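Local coordinates for protein oxidized polyvinyl alcohol hydrolase (Pseudomonas sp. VM15C, PDB 3WWC) that hydrolyses beta-diketones such as 4,6-nonanedione and carries out the second step of polyvinyl alcohol degradation by cleaving the oxidized polymer, at residues 32-35 with 36-40; 213-216 with 217-220; 273-276 with 277-280. The protein carries 1 engineered substitution. All coordinates share one frame; numbering follows the deposited sequence.

Interaction 1 stands apart from the other two. It opens an outermost strand, 36-43, of the large sheet, across the centre of the chain from both, its centre about 41 Å from that of interaction 2 and about 36 Å from that of interaction 3. Interactions 2 and 3 are neighbours, their centres about 11 Å apart, each at the start of a helix. Arg220 NE of 213-220 forms a salt bridge of 2.8 Å with Asp274 OD2 of 273-280, and Phe216 CE1 packs 3.4 Å from Asp274 N. Interaction 3 reaches a butanoic acid pocket through Tyr275, whereas the side chain of Phe216 stays about 7 Å from a bound butanoic acid.

Interaction 1. Residues 32-35 with 36-40; sequences EVKE and GLNVD
The turn into the edge strand 36-43 of the large mixed sheet is pinned by the amide of Asn38, which grips the backbone of Lys34. Asn38 OD1 accepts from Lys34 N at 2.9 Å, in the carbonyl plane and on a lone pair. Asn38 ND2 returns a bond of 2.9 Å to Lys34 O that is nearly straight at 168°, with the acceptor lying almost in the amide plane. One primary amide thus serves both backbone polar atoms of Lys34, much as a neighbouring strand would. OD1 has a second donor, a water that also donates to Glu32 O and so extends the tie back along the loop.

The side chain of Lys34 takes another course. With CG between the backbone N and the carbonyl carbon (chi1 56°) and two further bends nearer its end, the chain curls back over the turn and brings its ammonium to two carbonyls. Lys34 NZ donates to Leu37 O at 2.8 Å and to Glu35 O at 2.8 Å. Gly36 lies beneath this arch with a positive phi of 88°, and a CB there would stand only 2.5 Å from Glu35 O.

Beyond the turn the strand pairs with 46-53, through backbone bonds of Gly36 with Val52 and Asn38 with Phe50. Asparagine suits its buried place because its amide donates and accepts at once, and the paired bonds are likely to hold it against flipping; the lysine ammonium sets its charge between the carbonyl oxygens of Glu35 and Leu37, tying the loop to the first strand residues.

Interaction 2. Residues 213-216 with 217-220; sequences PLSF and DDAR
Leu214 and Ala219 meet as a hydrophobic staple across the start of helix 216-225, Leu214 CB lying 4.1 Å from Ala219 CB. Between them Ser215 is the N-cap: turned by its chi1 of 58°, Ser215 OG accepts from Asp218 N at 3.1 Å, and its own carbonyl takes Ala219 N in the first turn.

Packing is close again away from the staple, where Phe216 and Arg220, one turn apart, run alongside each other. Phe216 CZ sits 3.7 Å above one face of the guanidinium, offset toward its rim, with the two planes 43° apart. Were Phe216 replaced by an alanine, the guanidinium would lose its aromatic neighbour and, though still paired with Asp274, would probably be freer to tilt, and a gap would be likely to open against Leu271.

The solvent side is looser: Asp217 and Asp218 are exposed, and a water bridges Ser215 N and Asp218 OD2, so the reciprocal half of a capping box is made through water. Acidic residues suit a helix start, their negative charges probably interacting favourably with its dipole.

Arg220 NE pairs with Asp274, while Phe216 and Arg220 both lie on Leu271, so the helix start is fastened to strand 269-274.

Interaction 3. Residues 273-276 with 277-280; sequences ADYR and PSTQ. With BUA (butanoic acid), chain C.
Thr279 closes on the carbonyl of Tyr275 with two donors. Thr279 OG1 gives a bond of 2.8 Å to Tyr275 O in the carbonyl plane, and the helical bond from Thr279 N reaches the same oxygen, Tyr275 O, at 3.0 Å. A chi1 of 58° folds the hydroxyl back toward the preceding turn, where threonine can answer a buried carbonyl twice. One residue on, Gln280 N donates to Arg276 O.

Asp274 is the N-cap. Asp274 OD1 accepts from Arg276 N at 3.0 Å, met from above the carboxylate plane, while OD2 turns to Arg220. The acid thus ties its own helix to another, and its negative charge would probably be eased by the helix start.

At the far end of the tyrosine, Tyr275 OH donates to butanoic acid O2 at 2.4 Å, very short for such a bond, so its exact length is doubtful. The ligand is also hydrogen-bonded to Ser71 and His303, and the Tyr275 ring stacks with His303.

Packing fills the turn. Pro277, which has no N-H to offer, fits the first helical turn, where amides have no earlier carbonyl in the helix; Pro277 CD lies 3.5 Å from Asp274 OD1. Ser278 OG sits 3.3 Å from Tyr275 CA and is hydrogen-bonded to Gly202 O.

This is a strand-to-helix junction with an aspartate cap, linking strand 269-274 to helix 275-288. It sets Tyr275 in the ligand pocket, about 5 Å from the side chain of Ala177, the engineered residue at a charge-relay position assigned by similarity.

Interaction 1. Residues 32-35 with 36-40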
loop_
_atom_site.group_PDB
_atom_site.type_symbol
_atom_site.label_atom_id
_atom_site.label_comp_id
_atom_site.label_asym_id
_atom_site.label_seq_id
_atom_site.Cartn_x
_atom_site.Cartn_y
_atom_site.Cartn_z
ATOM N N GLU A 32 -5.190 6.672 -25.222
ATOM C CA GLU A 32 -4.334 7.843 -25.294
ATOM C C GLU A 32 -4.131 8.391 -23.891
ATOM O O GLU A 32 -5.020 9.022 -23.362
ATOM C CB GLU A 32 -5.003 8.915 -26.150
ATOM C CG GLU A 32 -5.639 8.357 -27.413
ATOM C CD GLU A 32 -6.282 9.435 -28.272
ATOM O OE1 GLU A 32 -5.598 9.939 -29.188
ATOM O OE2 GLU A 32 -7.466 9.776 -28.024
ATOM N N VAL A 33 -2.976 8.133 -23.294
ATOM C CA VAL A 33 -2.668 8.630 -21.959
ATOM C C VAL A 33 -2.489 10.122 -21.940
ATOM O O VAL A 33 -1.985 10.717 -22.904
ATOM C CB VAL A 33 -1.388 8.014 -21.427
ATOM C CG1 VAL A 33 -1.097 8.546 -20.005
ATOM C CG2 VAL A 33 -1.526 6.569 -21.421
ATOM N N LYS A 34 -2.919 10.748 -20.859
ATOM C CA LYS A 34 -2.794 12.178 -20.755
ATOM C C LYS A 34 -2.389 12.625 -19.371
ATOM O O LYS A 34 -2.463 11.850 -18.412
ATOM C CB LYS A 34 -4.134 12.843 -21.130
ATOM C CG LYS A 34 -5.301 12.362 -20.303
ATOM C CD LYS A 34 -6.650 13.096 -20.613
ATOM C CE LYS A 34 -6.701 14.544 -20.044
ATOM N NZ LYS A 34 -6.717 14.636 -18.555
ATOM N N GLU A 35 -1.950 13.879 -19.275
ATOM C CA GLU A 35 -1.632 14.445 -17.986
ATOM C C GLU A 35 -2.992 14.654 -17.367
ATOM O O GLU A 35 -3.971 14.959 -18.060
ATOM C CB GLU A 35 -0.936 15.792 -18.147
ATOM C CG GLU A 35 -0.812 16.556 -16.868
ATOM C CD GLU A 35 0.047 17.816 -17.010
ATOM O OE1 GLU A 35 0.460 18.143 -18.138
ATOM O OE2 GLU A 35 0.298 18.479 -15.981
ATOM N N GLY A 36 -3.083 14.494 -16.060
ATOM C CA GLY A 36 -4.341 14.689 -15.377
ATOM C C GLY A 36 -5.202 13.436 -15.317
ATOM O O GLY A 36 -4.675 12.322 -15.267
ATOM N N LEU A 37 -6.514 13.608 -15.365
ATOM C CA LEU A 37 -7.428 12.488 -15.257
ATOM C C LEU A 37 -7.557 11.643 -16.512
ATOM O O LEU A 37 -7.770 12.214 -17.613
ATOM C CB LEU A 37 -8.815 12.992 -14.869
ATOM C CG LEU A 37 -9.862 11.898 -14.689
ATOM C CD1 LEU A 37 -9.554 10.997 -13.496
ATOM C CD2 LEU A 37 -11.209 12.607 -14.417
ATOM N N ASN A 38 -7.369 10.316 -16.379
ATOM C CA ASN A 38 -7.514 9.353 -17.496
ATOM C C ASN A 38 -8.682 8.481 -17.129
ATOM O O ASN A 38 -8.733 7.968 -16.011
ATOM C CB ASN A 38 -6.247 8.487 -17.566
ATOM C CG ASN A 38 -5.057 9.274 -18.084
ATOM O OD1 ASN A 38 -4.756 9.198 -19.273
ATOM N ND2 ASN A 38 -4.414 10.065 -17.227
ATOM N N VAL A 39 -9.633 8.290 -18.035
ATOM C CA VAL A 39 -10.813 7.494 -17.735
ATOM C C VAL A 39 -11.003 6.383 -18.749
ATOM O O VAL A 39 -10.281 6.348 -19.763
ATOM C CB VAL A 39 -12.124 8.360 -17.708
ATOM C CG1 VAL A 39 -11.989 9.474 -16.669
ATOM C CG2 VAL A 39 -12.373 8.970 -19.084
ATOM N N ASP A 40 -11.950 5.490 -18.497
ATOM C CA ASP A 40 -12.253 4.352 -19.380
ATOM C C ASP A 40 -11.067 3.489 -19.791
ATOM O O ASP A 40 -10.984 2.958 -20.930
ATOM C CB ASP A 40 -13.006 4.864 -20.620
ATOM C CG ASP A 40 -14.327 5.473 -20.243
ATOM O OD1 ASP A 40 -14.942 4.965 -19.281
ATOM O OD2 ASP A 40 -14.749 6.433 -20.913
HETATM O O HOH W 1 -6.620 9.267 -21.284
#

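Interaction 2. Residues 213-216 with 217-220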
loop_
_atom_site.group_PDB
_atom_site.type_symbol
_atom_site.label_atom_id
_atom_site.label_comp_id
_atom_site.label_asym_id
_atom_site.label_seq_id
_atom_site.Cartn_x
_atom_site.Cartn_y
_atom_site.Cartn_z
ATOM N N PRO A 213 -9.151 -18.285 8.345
ATOM C CA PRO A 213 -9.392 -16.890 8.731
ATOM C C PRO A 213 -9.658 -16.783 10.220
ATOM O O PRO A 213 -10.297 -17.662 10.855
ATOM C CB PRO A 213 -10.613 -16.484 7.911
ATOM C CG PRO A 213 -10.479 -17.371 6.675
ATOM C CD PRO A 213 -10.029 -18.692 7.233
ATOM N N LEU A 214 -9.150 -15.710 10.805
ATOM C CA LEU A 214 -9.347 -15.465 12.235
ATOM C C LEU A 214 -10.156 -14.208 12.378
ATOM O O LEU A 214 -10.070 -13.290 11.531
ATOM C CB LEU A 214 -7.990 -15.254 12.925
ATOM C CG LEU A 214 -7.021 -16.446 12.894
ATOM C CD1 LEU A 214 -5.623 -16.075 13.428
ATOM C CD2 LEU A 214 -7.659 -17.607 13.720
ATOM N N SER A 215 -10.963 -14.149 13.424
ATOM C CA SER A 215 -11.722 -12.945 13.706
ATOM C C SER A 215 -10.727 -11.846 14.070
ATOM O O SER A 215 -9.554 -12.095 14.359
ATOM C CB SER A 215 -12.643 -13.133 14.917
ATOM O OG SER A 215 -11.864 -13.493 16.072
ATOM N N PHE A 216 -11.219 -10.617 14.054
ATOM C CA PHE A 216 -10.386 -9.471 14.437
ATOM C C PHE A 216 -9.740 -9.786 15.814
ATOM O O PHE A 216 -8.522 -9.648 15.989
ATOM C CB PHE A 216 -11.272 -8.219 14.550
ATOM C CG PHE A 216 -10.641 -7.122 15.366
ATOM C CD1 PHE A 216 -9.465 -6.520 14.933
ATOM C CD2 PHE A 216 -11.171 -6.768 16.594
ATOM C CE1 PHE A 216 -8.797 -5.568 15.716
ATOM C CE2 PHE A 216 -10.540 -5.833 17.403
ATOM C CZ PHE A 216 -9.335 -5.218 16.974
ATOM N N ASP A 217 -10.533 -10.233 16.795
ATOM C CA ASP A 217 -9.962 -10.519 18.126
ATOM C C ASP A 217 -8.916 -11.634 18.126
ATOM O O ASP A 217 -7.871 -11.545 18.773
ATOM C CB ASP A 217 -11.060 -10.924 19.138
ATOM C CG ASP A 217 -11.909 -9.751 19.612
ATOM O OD1 ASP A 217 -11.465 -8.581 19.595
ATOM O OD2 ASP A 217 -13.063 -9.998 20.054
ATOM N N ASP A 218 -9.205 -12.716 17.407
ATOM C CA ASP A 218 -8.280 -13.814 17.386
ATOM C C ASP A 218 -7.003 -13.480 16.634
ATOM O O ASP A 218 -5.941 -13.929 17.015
ATOM C CB ASP A 218 -8.921 -15.104 16.819
ATOM C CG ASP A 218 -9.869 -15.780 17.832
ATOM O OD1 ASP A 218 -9.922 -15.333 19.015
ATOM O OD2 ASP A 218 -10.545 -16.762 17.412
ATOM N N ALA A 219 -7.116 -12.659 15.590
ATOM C CA ALA A 219 -5.935 -12.298 14.810
ATOM C C ALA A 219 -5.055 -11.400 15.659
ATOM O O ALA A 219 -3.839 -11.491 15.601
ATOM C CB ALA A 219 -6.367 -11.560 13.481
ATOM N N ARG A 220 -5.680 -10.527 16.431
ATOM C CA ARG A 220 -4.953 -9.584 17.294
ATOM C C ARG A 220 -4.216 -10.407 18.346
ATOM O O ARG A 220 -3.041 -10.213 18.616
ATOM C CB ARG A 220 -5.980 -8.665 17.933
ATOM C CG ARG A 220 -5.461 -7.430 18.626
ATOM C CD ARG A 220 -6.604 -6.797 19.412
ATOM N NE ARG A 220 -6.421 -5.367 19.544
ATOM C CZ ARG A 220 -7.281 -4.575 20.169
ATOM N NH1 ARG A 220 -8.394 -5.114 20.720
ATOM N NH2 ARG A 220 -7.034 -3.262 20.232
HETATM O O HOH W 2 -11.501 -16.582 14.788
#

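Interaction 3. Residues 273-276 with 277-280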
loop_
_atom_site.group_PDB
_atom_site.type_symbol
_atom_site.label_atom_id
_atom_site.label_comp_id
_atom_site.label_asym_id
_atom_site.label_seq_id
_atom_site.Cartn_x
_atom_site.Cartn_y
_atom_site.Cartn_z
ATOM N N ALA A 273 -10.367 -2.950 13.437
ATOM C CA ALA A 273 -8.986 -3.123 13.007
ATOM C C ALA A 273 -8.024 -2.443 13.964
ATOM O O ALA A 273 -8.300 -1.339 14.436
ATOM C CB ALA A 273 -8.791 -2.577 11.618
ATOM N N ASP A 274 -6.920 -3.125 14.235
ATOM C CA ASP A 274 -5.870 -2.602 15.100
ATOM C C ASP A 274 -4.614 -2.765 14.246
ATOM O O ASP A 274 -4.248 -3.873 13.878
ATOM C CB ASP A 274 -5.775 -3.464 16.362
ATOM C CG ASP A 274 -4.667 -3.008 17.299
ATOM O OD1 ASP A 274 -3.762 -2.256 16.849
ATOM O OD2 ASP A 274 -4.696 -3.389 18.503
ATOM N N TYR A 275 -3.936 -1.650 13.962
ATOM C CA TYR A 275 -2.790 -1.772 13.043
ATOM C C TYR A 275 -1.449 -2.077 13.689
ATOM O O TYR A 275 -0.426 -2.224 13.018
ATOM C CB TYR A 275 -2.758 -0.530 12.118
ATOM C CG TYR A 275 -4.057 -0.442 11.342
ATOM C CD1 TYR A 275 -5.159 0.238 11.878
ATOM C CD2 TYR A 275 -4.193 -1.078 10.110
ATOM C CE1 TYR A 275 -6.375 0.280 11.202
ATOM C CE2 TYR A 275 -5.411 -1.055 9.439
ATOM C CZ TYR A 275 -6.473 -0.380 9.991
ATOM O OH TYR A 275 -7.676 -0.351 9.342
ATOM N N ARG A 276 -1.444 -2.263 14.995
ATOM C CA ARG A 276 -0.202 -2.685 15.642
ATOM C C ARG A 276 0.140 -4.131 15.160
ATOM O O ARG A 276 1.243 -4.386 14.677
ATOM C CB ARG A 276 -0.404 -2.613 17.187
ATOM C CG ARG A 276 0.838 -3.143 17.961
ATOM C CD ARG A 276 0.465 -3.481 19.442
ATOM N NE ARG A 276 -0.158 -2.335 20.078
ATOM C CZ ARG A 276 0.500 -1.406 20.760
ATOM N NH1 ARG A 276 1.816 -1.501 20.936
ATOM N NH2 ARG A 276 -0.136 -0.339 21.189
ATOM N N PRO A 277 -0.795 -5.106 15.292
ATOM C CA PRO A 277 -0.398 -6.431 14.808
ATOM C C PRO A 277 -0.127 -6.532 13.303
ATOM O O PRO A 277 0.703 -7.338 12.888
ATOM C CB PRO A 277 -1.560 -7.338 15.236
ATOM C CG PRO A 277 -2.722 -6.433 15.368
ATOM C CD PRO A 277 -2.104 -5.156 15.968
ATOM N N SER A 278 -0.843 -5.749 12.501
ATOM C CA SER A 278 -0.651 -5.842 11.063
ATOM C C SER A 278 0.630 -5.191 10.590
ATOM O O SER A 278 1.260 -5.729 9.671
ATOM C CB SER A 278 -1.856 -5.299 10.325
ATOM O OG SER A 278 -2.063 -3.956 10.654
ATOM N N THR A 279 1.038 -4.059 11.181
ATOM C CA THR A 279 2.320 -3.493 10.795
ATOM C C THR A 279 3.437 -4.420 11.327
ATOM O O THR A 279 4.451 -4.634 10.688
ATOM C CB THR A 279 2.482 -2.049 11.295
ATOM O OG1 THR A 279 2.350 -2.010 12.744
ATOM C CG2 THR A 279 1.466 -1.129 10.604
ATOM N N GLN A 280 3.271 -4.982 12.513
ATOM C CA GLN A 280 4.285 -5.902 13.031
ATOM C C GLN A 280 4.392 -7.088 12.087
ATOM O O GLN A 280 5.494 -7.468 11.704
ATOM C CB GLN A 280 3.885 -6.446 14.427
ATOM C CG GLN A 280 4.919 -7.366 15.008
ATOM C CD GLN A 280 6.150 -6.594 15.492
ATOM O OE1 GLN A 280 6.046 -5.741 16.384
ATOM N NE2 GLN A 280 7.314 -6.883 14.898
HETATM C C1 BUA C . -10.563 -2.631 7.413
HETATM C C2 BUA C . -9.788 -1.327 7.610
HETATM C C3 BUA C . -9.750 -0.564 6.285
HETATM C C4 BUA C . -9.072 0.797 6.456
HETATM O O1 BUA C . -9.468 1.719 5.707
HETATM O O2 BUA C . -8.130 0.859 7.280
#